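Long-range contacts in fimbriae-associated protein FAP1 (Streptococcus parasanguinis, PDB 2X12), which is a cell-wall-anchored fimbrial protein that probably mediates adhesion of the bacterium to surfaces and its growth in biofilms: residues P230-I235 with T271-F276; A238-V243 with I254-K259; K148-I153 with S181-S186. All blocks are in the same frame, centred on the assembly; numbering follows the deposited sequence.

Contact 1: residues P230-I235 with T271-F276; sequences PTNVLI and TFDTAF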
loop_
_atom_site.group_PDB
_atom_site.type_symbol
_atom_site.label_atom_id
_atom_site.label_comp_id
_atom_site.label_asym_id
_atom_site.label_seq_id
_atom_site.Cartn_x
_atom_site.Cartn_y
_atom_site.Cartn_z
ATOM N N PRO A 230 -1.913 3.563 11.929
ATOM C CA PRO A 230 -3.040 4.135 11.209
ATOM C C PRO A 230 -4.384 3.889 11.885
ATOM O O PRO A 230 -4.571 2.883 12.596
ATOM C CB PRO A 230 -2.987 3.419 9.865
ATOM C CG PRO A 230 -2.438 2.103 10.165
ATOM C CD PRO A 230 -1.465 2.301 11.308
ATOM N N THR A 231 -5.320 4.794 11.642
ATOM C CA THR A 231 -6.650 4.674 12.200
ATOM C C THR A 231 -7.674 4.690 11.080
ATOM O O THR A 231 -7.372 5.041 9.941
ATOM C CB THR A 231 -6.939 5.807 13.209
ATOM O OG1 THR A 231 -6.906 7.090 12.544
ATOM C CG2 THR A 231 -5.895 5.781 14.371
ATOM N N ASN A 232 -8.889 4.271 11.420
ATOM C CA ASN A 232 -10.015 4.341 10.514
ATOM C C ASN A 232 -9.674 3.725 9.151
ATOM O O ASN A 232 -9.951 4.309 8.097
ATOM C CB ASN A 232 -10.418 5.823 10.399
ATOM C CG ASN A 232 -11.761 6.024 9.707
ATOM O OD1 ASN A 232 -12.644 5.158 9.763
ATOM N ND2 ASN A 232 -11.917 7.165 9.040
ATOM N N VAL A 233 -9.055 2.553 9.173
ATOM C CA VAL A 233 -8.628 1.930 7.927
ATOM C C VAL A 233 -9.818 1.279 7.263
ATOM O O VAL A 233 -10.446 0.370 7.846
ATOM C CB VAL A 233 -7.596 0.849 8.162
ATOM C CG1 VAL A 233 -7.241 0.217 6.876
ATOM C CG2 VAL A 233 -6.361 1.427 8.822
ATOM N N LEU A 234 -10.140 1.734 6.056
ATOM C CA LEU A 234 -11.336 1.258 5.377
ATOM C C LEU A 234 -10.999 0.724 4.017
ATOM O O LEU A 234 -10.030 1.112 3.442
ATOM C CB LEU A 234 -12.350 2.394 5.232
ATOM C CG LEU A 234 -12.862 3.106 6.504
ATOM C CD1 LEU A 234 -13.939 4.073 6.062
ATOM C CD2 LEU A 234 -13.349 2.162 7.641
ATOM N N ILE A 235 -11.806 -0.172 3.492
ATOM C CA ILE A 235 -11.726 -0.547 2.082
ATOM C C ILE A 235 -13.102 -0.478 1.478
ATOM O O ILE A 235 -14.049 -1.036 2.051
ATOM C CB ILE A 235 -11.251 -1.989 1.943
ATOM C CG1 ILE A 235 -9.864 -2.133 2.576
ATOM C CG2 ILE A 235 -11.229 -2.405 0.479
ATOM C CD1 ILE A 235 -9.204 -3.431 2.263
ATOM N N THR A 271 -8.481 3.409 2.168
ATOM C CA THR A 271 -8.212 4.679 2.838
ATOM C C THR A 271 -7.956 4.471 4.333
ATOM O O THR A 271 -8.506 3.549 4.972
ATOM C CB THR A 271 -9.378 5.623 2.766
ATOM O OG1 THR A 271 -10.471 5.023 3.445
ATOM C CG2 THR A 271 -9.748 5.875 1.374
ATOM N N PHE A 272 -7.141 5.366 4.885
ATOM C CA PHE A 272 -6.796 5.364 6.307
ATOM C C PHE A 272 -6.146 6.692 6.679
ATOM O O PHE A 272 -5.807 7.497 5.809
ATOM C CB PHE A 272 -5.839 4.213 6.641
ATOM C CG PHE A 272 -4.571 4.238 5.848
ATOM C CD1 PHE A 272 -3.451 4.878 6.320
ATOM C CD2 PHE A 272 -4.505 3.636 4.612
ATOM C CE1 PHE A 272 -2.269 4.899 5.555
ATOM C CE2 PHE A 272 -3.338 3.656 3.851
ATOM C CZ PHE A 272 -2.234 4.293 4.310
ATOM N N ASP A 273 -5.985 6.898 7.980
ATOM C CA ASP A 273 -5.471 8.125 8.548
ATOM C C ASP A 273 -4.227 7.786 9.354
ATOM O O ASP A 273 -4.108 6.694 9.871
ATOM C CB ASP A 273 -6.537 8.728 9.462
ATOM C CG ASP A 273 -7.776 9.173 8.706
ATOM O OD1 ASP A 273 -7.662 9.297 7.452
ATOM O OD2 ASP A 273 -8.847 9.408 9.366
ATOM N N THR A 274 -3.305 8.719 9.462
ATOM C CA THR A 274 -2.145 8.529 10.283
ATOM C C THR A 274 -1.829 9.838 10.932
ATOM O O THR A 274 -1.624 10.823 10.247
ATOM C CB THR A 274 -0.929 8.107 9.413
ATOM O OG1 THR A 274 -0.519 9.167 8.554
ATOM C CG2 THR A 274 -1.262 6.939 8.539
ATOM N N ALA A 275 -1.790 9.891 12.250
ATOM C CA ALA A 275 -1.438 11.166 12.917
ATOM C C ALA A 275 0.076 11.440 12.800
ATOM O O ALA A 275 0.894 10.535 12.950
ATOM C CB ALA A 275 -1.933 11.185 14.392
ATOM N N PHE A 276 0.440 12.682 12.485
ATOM C CA PHE A 276 1.849 13.052 12.284
ATOM C C PHE A 276 2.247 14.163 13.253
ATOM O O PHE A 276 1.689 15.225 13.206
ATOM C CB PHE A 276 2.072 13.512 10.852
ATOM C CG PHE A 276 3.510 13.813 10.518
ATOM C CD1 PHE A 276 3.946 15.094 10.371
ATOM C CD2 PHE A 276 4.424 12.822 10.340
ATOM C CE1 PHE A 276 5.269 15.379 10.052
ATOM C CE2 PHE A 276 5.765 13.121 10.026
ATOM C CZ PHE A 276 6.166 14.387 9.886
#
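Val233 lays one methyl over the root of Phe272, its CG2 lying 3.6 Å from Phe272 CB, the two side chains running side by side in the same direction. With Val233 CG1 anti to the backbone N (chi1 178°), CG2 is the branch left to meet the phenylalanine. Phe272 takes the crowded position, with CG between its backbone N and carbonyl carbon (chi1 57°). The ring thereby reaches Pro230, whose CB approaches Phe272 CD1 to 3.9 Å. Pro230 CB also meets the methyl of Thr274, at 4.1 Å from its CG2, and that same methyl sits in the plane of the Phe272 ring, at its edge.

The other face carries Thr231, Leu234, Thr271 and Asp273, and is more polar. The side chains of Thr231 and Asp273 cross at about a right angle, Thr231 OG1 lying 3.5 Å from Asp273 CB. Asp273 OD1 is hydrogen-bonded to Ser192 OG. The amide of Asn232 lies alongside the carboxylate, its ND2 3.8 Å from Asp273 OD2, too long for a hydrogen bond.

Two pairs of antiparallel backbone bonds join the strands. Thr231 and Asp273 bond in both directions, as do Leu234 and Thr271, where Leu234 N points almost straight at Thr271 O (2.7 Å). Between them the register slips by one residue, a beta bulge in which Asn232 and Val233 lie opposite Phe272; Asn232, with its positive phi of 51°, is where the chain turns a corner.

Strand 227-235 is an outermost member of a five-stranded antiparallel sheet, and strand 268-276 separates it from strand 190-197, where Trp193 stacks on Phe272 and bonds through NE1 to Thr274 OG1. Pro230 and Phe272 touch Ile219 and Val233 touches Ile217 of strand 212-220, while Pro230 and Val233 also pack on Tyr256 of strand 254-263.

Contact 2: residues A238-V243 with I254-K259; sequences AATNPV and IEYVSK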
loop_
_atom_site.group_PDB
_atom_site.type_symbol
_atom_site.label_atom_id
_atom_site.label_comp_id
_atom_site.label_asym_id
_atom_site.label_seq_id
_atom_site.Cartn_x
_atom_site.Cartn_y
_atom_site.Cartn_z
ATOM N N ALA A 238 -15.836 0.292 3.751
ATOM C CA ALA A 238 -16.281 -0.680 4.737
ATOM C C ALA A 238 -15.126 -0.928 5.701
ATOM O O ALA A 238 -13.986 -0.587 5.401
ATOM C CB ALA A 238 -16.728 -1.933 4.066
ATOM N N ALA A 239 -15.411 -1.509 6.866
ATOM C CA ALA A 239 -14.361 -1.777 7.873
ATOM C C ALA A 239 -13.424 -2.967 7.499
ATOM O O ALA A 239 -13.626 -3.629 6.464
ATOM C CB ALA A 239 -14.980 -1.938 9.290
ATOM N N THR A 240 -12.413 -3.171 8.354
ATOM C CA THR A 240 -11.367 -4.157 8.203
ATOM C C THR A 240 -10.987 -4.911 9.516
ATOM O O THR A 240 -11.069 -4.362 10.602
ATOM C CB THR A 240 -10.094 -3.451 7.728
ATOM O OG1 THR A 240 -9.725 -2.423 8.666
ATOM C CG2 THR A 240 -10.330 -2.822 6.372
ATOM N N ASN A 241 -10.540 -6.166 9.409
ATOM C CA ASN A 241 -9.903 -6.863 10.539
ATOM C C ASN A 241 -8.409 -6.783 10.395
ATOM O O ASN A 241 -7.884 -6.885 9.278
ATOM C CB ASN A 241 -10.283 -8.337 10.585
ATOM C CG ASN A 241 -11.765 -8.537 10.814
ATOM O OD1 ASN A 241 -12.350 -8.006 11.791
ATOM N ND2 ASN A 241 -12.397 -9.268 9.912
ATOM N N PRO A 242 -7.704 -6.569 11.507
ATOM C CA PRO A 242 -6.267 -6.545 11.456
ATOM C C PRO A 242 -5.706 -7.972 11.530
ATOM O O PRO A 242 -6.207 -8.800 12.281
ATOM C CB PRO A 242 -5.902 -5.727 12.690
ATOM C CG PRO A 242 -6.933 -6.003 13.606
ATOM C CD PRO A 242 -8.186 -6.190 12.832
ATOM N N VAL A 243 -4.695 -8.262 10.726
ATOM C CA VAL A 243 -3.934 -9.474 10.881
ATOM C C VAL A 243 -2.548 -9.046 11.205
ATOM O O VAL A 243 -2.023 -8.227 10.502
ATOM C CB VAL A 243 -3.881 -10.269 9.605
ATOM C CG1 VAL A 243 -2.933 -11.394 9.757
ATOM C CG2 VAL A 243 -5.266 -10.805 9.249
ATOM N N ILE A 254 1.159 -4.082 9.942
ATOM C CA ILE A 254 -0.093 -4.885 10.040
ATOM C C ILE A 254 -0.931 -4.954 8.759
ATOM O O ILE A 254 -1.043 -3.985 7.994
ATOM C CB ILE A 254 -1.022 -4.272 11.100
ATOM C CG1 ILE A 254 -0.242 -3.987 12.394
ATOM C CG2 ILE A 254 -2.206 -5.160 11.353
ATOM C CD1 ILE A 254 -1.110 -3.785 13.652
ATOM N N GLU A 255 -1.525 -6.116 8.506
ATOM C CA GLU A 255 -2.384 -6.232 7.319
ATOM C C GLU A 255 -3.787 -5.911 7.823
ATOM O O GLU A 255 -4.263 -6.507 8.767
ATOM C CB GLU A 255 -2.307 -7.613 6.591
ATOM C CG GLU A 255 -2.830 -7.576 5.084
ATOM C CD GLU A 255 -1.708 -7.404 4.052
ATOM O OE1 GLU A 255 -0.637 -7.983 4.396
ATOM O OE2 GLU A 255 -1.843 -6.734 2.939
ATOM N N TYR A 256 -4.412 -4.926 7.203
ATOM C CA TYR A 256 -5.799 -4.632 7.443
ATOM C C TYR A 256 -6.570 -5.284 6.306
ATOM O O TYR A 256 -6.334 -4.985 5.134
ATOM C CB TYR A 256 -5.959 -3.128 7.467
ATOM C CG TYR A 256 -5.104 -2.518 8.536
ATOM C CD1 TYR A 256 -5.589 -2.338 9.819
ATOM C CD2 TYR A 256 -3.794 -2.221 8.303
ATOM C CE1 TYR A 256 -4.818 -1.849 10.821
ATOM C CE2 TYR A 256 -2.991 -1.714 9.326
ATOM C CZ TYR A 256 -3.542 -1.535 10.587
ATOM O OH TYR A 256 -2.832 -1.020 11.631
ATOM N N VAL A 257 -7.415 -6.246 6.637
ATOM C CA VAL A 257 -8.067 -7.040 5.604
ATOM C C VAL A 257 -9.544 -6.728 5.611
ATOM O O VAL A 257 -10.091 -6.403 6.654
ATOM C CB VAL A 257 -7.879 -8.510 5.846
ATOM C CG1 VAL A 257 -8.734 -9.279 4.901
ATOM C CG2 VAL A 257 -6.449 -8.856 5.650
ATOM N N SER A 258 -10.197 -6.804 4.461
ATOM C CA SER A 258 -11.608 -6.441 4.425
ATOM C C SER A 258 -12.469 -7.439 5.211
ATOM O O SER A 258 -12.160 -8.659 5.299
ATOM C CB SER A 258 -12.118 -6.367 2.998
ATOM O OG SER A 258 -11.840 -7.548 2.322
ATOM N N LYS A 259 -13.531 -6.908 5.803
ATOM C CA LYS A 259 -14.451 -7.727 6.549
ATOM C C LYS A 259 -15.321 -8.485 5.579
ATOM O O LYS A 259 -15.685 -9.644 5.827
ATOM C CB LYS A 259 -15.316 -6.879 7.484
ATOM C CG LYS A 259 -14.623 -6.581 8.821
ATOM C CD LYS A 259 -15.561 -6.294 10.045
ATOM C CE LYS A 259 -14.752 -5.489 11.146
ATOM N NZ LYS A 259 -15.504 -5.208 12.414
#
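Strands 240-243 and 254-258 run antiparallel with their short axes 147° apart, a marked twist. Asn241 and Val257 exchange backbone bonds, the one from Val257 N to Asn241 O the straighter (2.8 Å), and Val243 and Glu255 do the same, with Val243 N 2.7 Å from Glu255 O. Beyond them a weak bond from Lys259 N to Ala239 O (3.3 Å) continues the pairing to Ala239, just before Thr240. Together they form a beta hairpin with a long connection, whose second strand is bonded on its other edge to strand 212-220 of the larger antiparallel sheet.

On one face Pro242 CB rests against Ile254 CG2 (4.0 Å), and that methyl in turn sits 3.9 Å above the Tyr256 ring plane, offset toward the rim. Thr240 OG1 comes to the edge of the same ring, near its plane, and is hydrogen-bonded to Val233 O, so the hydroxyl ties this strand to the one preceding it.

The opposite face carries the valines, Val243 CG2 standing 4.3 Å from Val257 CG2, while Phe301 packs on Val257 and on Glu255. Glu255 bends at chi2, and its OE1 accepts a bond from Glu303 N. At the exposed end the extended Lys259 chain crosses Asn241 at about a right angle, passing its CE 3.5 Å from Asn241 OD1.

Contact 3: residues K148-I153 with S181-S186; sequences KTTFTI and SAVYDS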
loop_
_atom_site.group_PDB
_atom_site.type_symbol
_atom_site.label_atom_id
_atom_site.label_comp_id
_atom_site.label_asym_id
_atom_site.label_seq_id
_atom_site.Cartn_x
_atom_site.Cartn_y
_atom_site.Cartn_z
ATOM N N LYS A 148 -4.630 22.568 3.884
ATOM C CA LYS A 148 -4.297 21.205 3.451
ATOM C C LYS A 148 -3.497 21.120 2.158
ATOM O O LYS A 148 -3.596 21.979 1.303
ATOM C CB LYS A 148 -5.590 20.396 3.283
ATOM C CG LYS A 148 -6.623 20.625 4.416
ATOM C CD LYS A 148 -7.773 19.550 4.434
ATOM C CE LYS A 148 -8.577 19.521 5.774
ATOM N NZ LYS A 148 -8.886 18.106 6.192
ATOM N N THR A 149 -2.726 20.062 1.998
ATOM C CA THR A 149 -1.986 19.869 0.781
ATOM C C THR A 149 -2.173 18.442 0.310
ATOM O O THR A 149 -2.159 17.515 1.121
ATOM C CB THR A 149 -0.507 20.151 1.012
ATOM O OG1 THR A 149 -0.355 21.477 1.556
ATOM C CG2 THR A 149 0.284 20.008 -0.301
ATOM N N THR A 150 -2.370 18.249 -0.989
ATOM C CA THR A 150 -2.461 16.902 -1.501
ATOM C C THR A 150 -1.132 16.474 -2.100
ATOM O O THR A 150 -0.535 17.180 -2.873
ATOM C CB THR A 150 -3.549 16.768 -2.529
ATOM O OG1 THR A 150 -4.785 17.208 -1.951
ATOM C CG2 THR A 150 -3.640 15.279 -3.001
ATOM N N PHE A 151 -0.664 15.309 -1.687
ATOM C CA PHE A 151 0.544 14.704 -2.237
ATOM C C PHE A 151 0.145 13.515 -3.050
ATOM O O PHE A 151 -0.777 12.807 -2.649
ATOM C CB PHE A 151 1.463 14.185 -1.111
ATOM C CG PHE A 151 1.987 15.270 -0.197
ATOM C CD1 PHE A 151 1.858 15.164 1.178
ATOM C CD2 PHE A 151 2.597 16.399 -0.737
ATOM C CE1 PHE A 151 2.318 16.151 1.986
ATOM C CE2 PHE A 151 3.063 17.403 0.069
ATOM C CZ PHE A 151 2.916 17.287 1.430
ATOM N N THR A 152 0.850 13.293 -4.160
ATOM C CA THR A 152 0.706 12.082 -4.943
ATOM C C THR A 152 2.086 11.417 -5.086
ATOM O O THR A 152 3.081 11.985 -4.707
ATOM C CB THR A 152 0.043 12.313 -6.364
ATOM O OG1 THR A 152 0.955 12.969 -7.241
ATOM C CG2 THR A 152 -1.263 13.101 -6.311
ATOM N N ILE A 153 2.125 10.210 -5.643
ATOM C CA ILE A 153 3.353 9.444 -5.812
ATOM C C ILE A 153 4.393 10.360 -6.357
ATOM O O ILE A 153 5.533 10.336 -5.919
ATOM C CB ILE A 153 3.228 8.274 -6.844
ATOM C CG1 ILE A 153 1.932 7.427 -6.681
ATOM C CG2 ILE A 153 4.468 7.411 -6.877
ATOM C CD1 ILE A 153 0.646 8.012 -7.759
ATOM N N SER A 181 -2.522 8.937 -2.790
ATOM C CA SER A 181 -2.829 10.330 -2.609
ATOM C C SER A 181 -2.912 10.502 -1.133
ATOM O O SER A 181 -3.553 9.674 -0.485
ATOM C CB SER A 181 -4.152 10.655 -3.321
ATOM O OG SER A 181 -4.889 11.715 -2.721
ATOM N N ALA A 182 -2.240 11.529 -0.602
ATOM C CA ALA A 182 -2.265 11.819 0.824
ATOM C C ALA A 182 -2.570 13.289 1.038
ATOM O O ALA A 182 -1.894 14.146 0.455
ATOM C CB ALA A 182 -0.958 11.485 1.422
ATOM N N VAL A 183 -3.576 13.579 1.875
ATOM C CA VAL A 183 -3.979 14.952 2.206
ATOM C C VAL A 183 -3.497 15.241 3.596
ATOM O O VAL A 183 -3.962 14.642 4.559
ATOM C CB VAL A 183 -5.497 15.086 2.132
ATOM C CG1 VAL A 183 -6.004 16.324 2.815
ATOM C CG2 VAL A 183 -5.941 15.073 0.674
ATOM N N TYR A 184 -2.545 16.158 3.689
ATOM C CA TYR A 184 -1.877 16.509 4.953
ATOM C C TYR A 184 -2.448 17.813 5.429
ATOM O O TYR A 184 -2.488 18.750 4.663
ATOM C CB TYR A 184 -0.364 16.672 4.737
ATOM C CG TYR A 184 0.381 17.471 5.805
ATOM C CD1 TYR A 184 0.672 16.924 7.048
ATOM C CD2 TYR A 184 0.811 18.756 5.562
ATOM C CE1 TYR A 184 1.345 17.660 8.034
ATOM C CE2 TYR A 184 1.498 19.502 6.528
ATOM C CZ TYR A 184 1.757 18.959 7.764
ATOM O OH TYR A 184 2.432 19.713 8.716
ATOM N N ASP A 185 -2.902 17.874 6.681
ATOM C CA ASP A 185 -3.413 19.129 7.270
ATOM C C ASP A 185 -2.379 19.762 8.158
ATOM O O ASP A 185 -2.100 19.220 9.224
ATOM C CB ASP A 185 -4.638 18.855 8.144
ATOM C CG ASP A 185 -5.343 20.124 8.561
ATOM O OD1 ASP A 185 -4.682 21.144 8.876
ATOM O OD2 ASP A 185 -6.585 20.111 8.551
ATOM N N SER A 186 -1.833 20.916 7.773
ATOM C CA SER A 186 -0.758 21.498 8.583
ATOM C C SER A 186 -1.234 21.827 10.007
ATOM O O SER A 186 -0.464 21.685 10.939
ATOM C CB SER A 186 -0.032 22.690 7.900
ATOM O OG SER A 186 -0.899 23.727 7.464
#
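Strands 148-152 and 177-185 form the outer edge of an antiparallel sheet, with 148-152 as an outermost strand within the chain. Alternating backbone bonds hold them: Thr149 pairs in both directions with Tyr184, and Phe151 with Ala182, the shortest running from Phe151 N to Ala182 O (2.7 Å).

The tight side is the face of Phe151, Ala182 and Tyr184. Phe151 and Tyr184 lie side by side and point the same way, Phe151 CE1 meeting Tyr184 CB at 3.9 Å. Tyr184 CG stands anti to its backbone N (chi1 160°), whereas Phe151 CG lies beside its own N. Phe156 and Leu283 touch Phe151, and Ile191 of strand 190-197 packs on Ala182 and Tyr184, so that this face is largely buried.

The reverse face is looser and borders solvent. Here Thr150 OG1 meets Val183 CG2 at 3.6 Å, and the aliphatic part of Lys148 crosses Val183 obliquely, its CD 4.0 Å from Val183 CG1. Asp185 OD1 accepts a bond from Ala187 N, while Lys148, bent at chi4, makes a long salt bridge of 3.9 Å from its NZ to Asp185 OD2.

In the fold
From the N terminus, contact 3 comes first: the chain leaves 148-153, runs through a loop-rich stretch of 27 residues and returns at 181-186, fixing the first strand to the edge of the five-stranded sheet. Contact 1 opens later, at 230-235, and closes at 271-276 on the other edge of that sheet. Contact 2, the hairpin of 238-243 and 254-259, lies wholly between those two segments in sequence and belongs to the larger sheet. Contacts 1 and 2 touch, so the hairpin of the larger sheet is held against the edge strand of the five-stranded one, and no contacts cross. Contacts 2 and 3 remain distant, their centres about 23 Å apart.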